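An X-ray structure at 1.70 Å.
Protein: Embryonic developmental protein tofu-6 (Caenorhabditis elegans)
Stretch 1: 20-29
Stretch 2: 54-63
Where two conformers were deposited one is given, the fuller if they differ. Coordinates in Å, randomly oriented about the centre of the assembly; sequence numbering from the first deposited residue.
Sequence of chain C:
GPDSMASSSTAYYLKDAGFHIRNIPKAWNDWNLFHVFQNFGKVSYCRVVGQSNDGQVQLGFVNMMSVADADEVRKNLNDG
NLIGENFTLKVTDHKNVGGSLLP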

# COMPACT_ATOMS: atom_id res chain seq x y z
N HIS C 20 -21.16 5.17 16.00
CA HIS C 20 -22.44 4.55 16.30
C HIS C 20 -23.52 5.35 15.59
O HIS C 20 -23.47 6.59 15.58
CB HIS C 20 -22.71 4.51 17.81
CG HIS C 20 -21.80 3.59 18.56
ND1 HIS C 20 -21.83 2.22 18.40
CD2 HIS C 20 -20.85 3.84 19.49
CE1 HIS C 20 -20.93 1.66 19.19
NE2 HIS C 20 -20.32 2.63 19.86
N ILE C 21 -24.48 4.64 14.99
CA ILE C 21 -25.52 5.24 14.15
C ILE C 21 -26.87 4.88 14.74
O ILE C 21 -27.17 3.69 14.91
CB ILE C 21 -25.48 4.72 12.70
CG1 ILE C 21 -24.07 4.72 12.15
CG2 ILE C 21 -26.43 5.56 11.86
CD1 ILE C 21 -23.46 6.05 12.07
N ARG C 22 -27.71 5.89 14.97
CA ARG C 22 -29.08 5.65 15.41
C ARG C 22 -30.05 6.31 14.44
O ARG C 22 -29.67 7.14 13.62
CB ARG C 22 -29.28 6.20 16.83
CG ARG C 22 -28.51 5.42 17.89
CD ARG C 22 -29.43 4.63 18.81
NE ARG C 22 -30.03 5.48 19.84
CZ ARG C 22 -31.31 5.82 19.90
NH1 ARG C 22 -32.18 5.40 18.99
NH2 ARG C 22 -31.73 6.59 20.90
N ASN C 23 -31.33 5.92 14.56
CA ASN C 23 -32.41 6.51 13.77
C ASN C 23 -32.32 6.14 12.30
O ASN C 23 -32.71 6.92 11.43
CB ASN C 23 -32.46 8.03 13.92
CG ASN C 23 -33.87 8.59 13.87
OD1 ASN C 23 -34.76 8.12 14.57
ND2 ASN C 23 -34.07 9.60 13.04
N ILE C 24 -31.81 4.95 12.01
CA ILE C 24 -31.80 4.45 10.63
C ILE C 24 -33.22 4.06 10.23
O ILE C 24 -33.92 3.41 11.02
CB ILE C 24 -30.87 3.25 10.53
CG1 ILE C 24 -29.45 3.61 10.97
CG2 ILE C 24 -30.86 2.68 9.12
CD1 ILE C 24 -28.60 2.39 11.20
N PRO C 25 -33.68 4.42 9.04
CA PRO C 25 -35.04 4.00 8.62
C PRO C 25 -35.23 2.49 8.54
O PRO C 25 -34.32 1.74 8.17
CB PRO C 25 -35.19 4.65 7.24
CG PRO C 25 -34.30 5.86 7.29
CD PRO C 25 -33.13 5.46 8.15
N LYS C 26 -36.46 2.06 8.84
CA LYS C 26 -36.74 0.64 9.04
C LYS C 26 -36.46 -0.19 7.79
O LYS C 26 -36.18 -1.39 7.89
CB LYS C 26 -38.20 0.44 9.45
N ALA C 27 -36.56 0.42 6.61
CA ALA C 27 -36.47 -0.29 5.34
C ALA C 27 -35.04 -0.45 4.85
O ALA C 27 -34.83 -1.09 3.81
CB ALA C 27 -37.29 0.43 4.27
N TRP C 28 -34.06 0.12 5.54
CA TRP C 28 -32.69 0.09 5.07
C TRP C 28 -32.06 -1.25 5.43
O TRP C 28 -32.44 -1.90 6.41
CB TRP C 28 -31.86 1.20 5.73
CG TRP C 28 -32.07 2.55 5.16
CD1 TRP C 28 -33.17 3.00 4.50
CD2 TRP C 28 -31.21 3.68 5.32
NE1 TRP C 28 -33.03 4.32 4.19
CE2 TRP C 28 -31.83 4.77 4.68
CE3 TRP C 28 -29.95 3.86 5.92
CZ2 TRP C 28 -31.25 6.03 4.62
CZ3 TRP C 28 -29.37 5.13 5.86
CH2 TRP C 28 -30.03 6.20 5.23
N ASN C 29 -31.09 -1.67 4.63
CA ASN C 29 -30.23 -2.78 4.98
C ASN C 29 -28.80 -2.19 5.08
O ASN C 29 -28.60 -0.98 4.98
CB ASN C 29 -30.40 -3.89 3.95
CG ASN C 29 -29.65 -3.65 2.67
OD1 ASN C 29 -29.18 -2.55 2.40
ND2 ASN C 29 -29.67 -4.65 1.80
N ASP C 54 -40.60 0.06 18.31
CA ASP C 54 -41.68 0.22 17.35
C ASP C 54 -41.27 -0.18 15.94
O ASP C 54 -42.07 -0.05 15.01
CB ASP C 54 -42.20 1.66 17.32
CG ASP C 54 -41.15 2.68 16.86
OD1 ASP C 54 -40.01 2.29 16.55
OD2 ASP C 54 -41.51 3.88 16.79
N GLY C 55 -40.03 -0.65 15.76
CA GLY C 55 -39.50 -0.98 14.46
C GLY C 55 -39.35 0.19 13.52
O GLY C 55 -38.76 0.02 12.44
N GLN C 56 -39.82 1.37 13.88
CA GLN C 56 -39.75 2.50 12.96
C GLN C 56 -38.32 2.83 12.57
O GLN C 56 -38.10 3.33 11.45
CB GLN C 56 -40.44 3.72 13.57
N VAL C 57 -37.32 2.56 13.43
CA VAL C 57 -35.92 2.85 13.13
C VAL C 57 -34.99 1.73 13.61
O VAL C 57 -35.35 0.90 14.45
CB VAL C 57 -35.44 4.20 13.74
CG1 VAL C 57 -36.24 5.39 13.22
CG2 VAL C 57 -35.42 4.14 15.27
N GLN C 58 -33.76 1.74 13.08
CA GLN C 58 -32.75 0.70 13.29
C GLN C 58 -31.47 1.31 13.86
O GLN C 58 -31.29 2.53 13.86
CB GLN C 58 -32.42 -0.00 11.96
CG GLN C 58 -33.56 -0.82 11.37
CD GLN C 58 -33.16 -1.57 10.10
OE1 GLN C 58 -32.95 -2.78 10.11
NE2 GLN C 58 -33.04 -0.83 9.01
N LEU C 59 -30.57 0.44 14.34
CA LEU C 59 -29.32 0.85 14.97
C LEU C 59 -28.13 0.25 14.23
O LEU C 59 -28.18 -0.90 13.79
CB LEU C 59 -29.25 0.40 16.42
CG LEU C 59 -30.06 1.18 17.45
CD1 LEU C 59 -31.54 1.24 17.10
CD2 LEU C 59 -29.81 0.52 18.80
N GLY C 60 -27.04 1.01 14.16
CA GLY C 60 -25.93 0.60 13.32
C GLY C 60 -24.58 1.07 13.79
O GLY C 60 -24.43 1.73 14.83
N PHE C 61 -23.59 0.71 13.00
CA PHE C 61 -22.19 0.95 13.29
C PHE C 61 -21.50 1.08 11.95
O PHE C 61 -21.77 0.30 11.03
CB PHE C 61 -21.60 -0.19 14.10
CG PHE C 61 -20.15 -0.10 14.26
CD1 PHE C 61 -19.61 0.85 15.12
CD2 PHE C 61 -19.32 -0.97 13.60
CE1 PHE C 61 -18.24 0.95 15.30
CE2 PHE C 61 -17.99 -0.90 13.80
CZ PHE C 61 -17.43 0.07 14.65
N VAL C 62 -20.66 2.09 11.82
CA VAL C 62 -19.89 2.32 10.61
C VAL C 62 -18.47 2.67 11.02
O VAL C 62 -18.27 3.52 11.89
CB VAL C 62 -20.47 3.46 9.76
CG1 VAL C 62 -19.57 3.74 8.58
CG2 VAL C 62 -21.82 3.08 9.27
N ASN C 63 -17.48 2.04 10.38
CA ASN C 63 -16.08 2.40 10.58
C ASN C 63 -15.54 2.86 9.23
O ASN C 63 -15.63 2.13 8.24
CB ASN C 63 -15.28 1.21 11.16
CG ASN C 63 -13.93 1.64 11.73
OD1 ASN C 63 -13.88 2.15 12.86
ND2 ASN C 63 -12.83 1.35 11.04
O HOH W 1 -23.85 0.50 17.58

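How does stretch 2 enter the contact before its strand begins? Asp54 lies out of reach of stretch 1, but its side chain bonds within its own stretch: Gln56 N donates to Asp54 OD1 at 2.8 Å. Gly55, at a positive phi that suits glycine, brings its carbonyl close to the other stretch, with Gly55 O 3.1 Å from Lys26 CB. The strand then starts at Val57, which pairs antiparallel with Pro25, although their side chains diverge. Val57 CG1 instead meets Asn23 OD1 at 3.4 Å, and Val57 CA makes a short CA-H...O contact of 3.0 Å with Ile24 O.

Why does Gln58 have so much of its surface covered by stretch 1? It bonds through both backbone and side chain. Gln58 N donates to Ile24 O at 2.7 Å and Gln58 O accepts from Ile24 N at 3.1 Å, the two-way exchange of an antiparallel hydrogen-bonded pair. Its side chain lies on the same sheet face as that of Ile24, the CB atoms of Gln58 and Ile24 being 3.9 Å apart, and extends to the turn running from Pro25 to Trp28. There the amide NE2 of Gln58 donates to Pro25 O at 3.0 Å and, nearly straight, to Trp28 O at 2.9 Å. Pro25 O also accepts from Trp28 N at 3.1 Å, so the Gln58 amide ties the strand to a turn that already closes on itself.

What happens between the two hydrogen-bonded pairs? The register shifts by one residue, a beta bulge that places Arg22 and Asn23 between Ile21 and Ile24 while Leu59 alone separates Gln58 from Gly60. Asn23 has positive phi here. Leu59 CG packs 3.8 Å from Arg22 CD, a contact with the aliphatic part of the arginine, and Leu59 CA approaches Ile21 O at 3.6 Å in a CA-H...O contact.

How does regular pairing resume at Gly60 and beyond? Gly60 N donates to Ile21 O at 2.8 Å, and Ile21 N returns a bond to Gly60 O at 2.9 Å. Having no side chain lets Gly60 fit beneath Ile24: an ideal CB on Gly60 would sit 2.8 Å from Ile24 CD1, a clash. On the opposite face, Phe61 pairs with His20, their rings oblique with centroids 5.9 Å apart. A water joins this end, 2.8 Å from His20 ND1 and donating to Gly60 O at 3.1 Å. Finally, Val62 CG2 meets Ile21 CG1 at 4.0 Å in an apolar contact, whereas Asn63 lies out of reach.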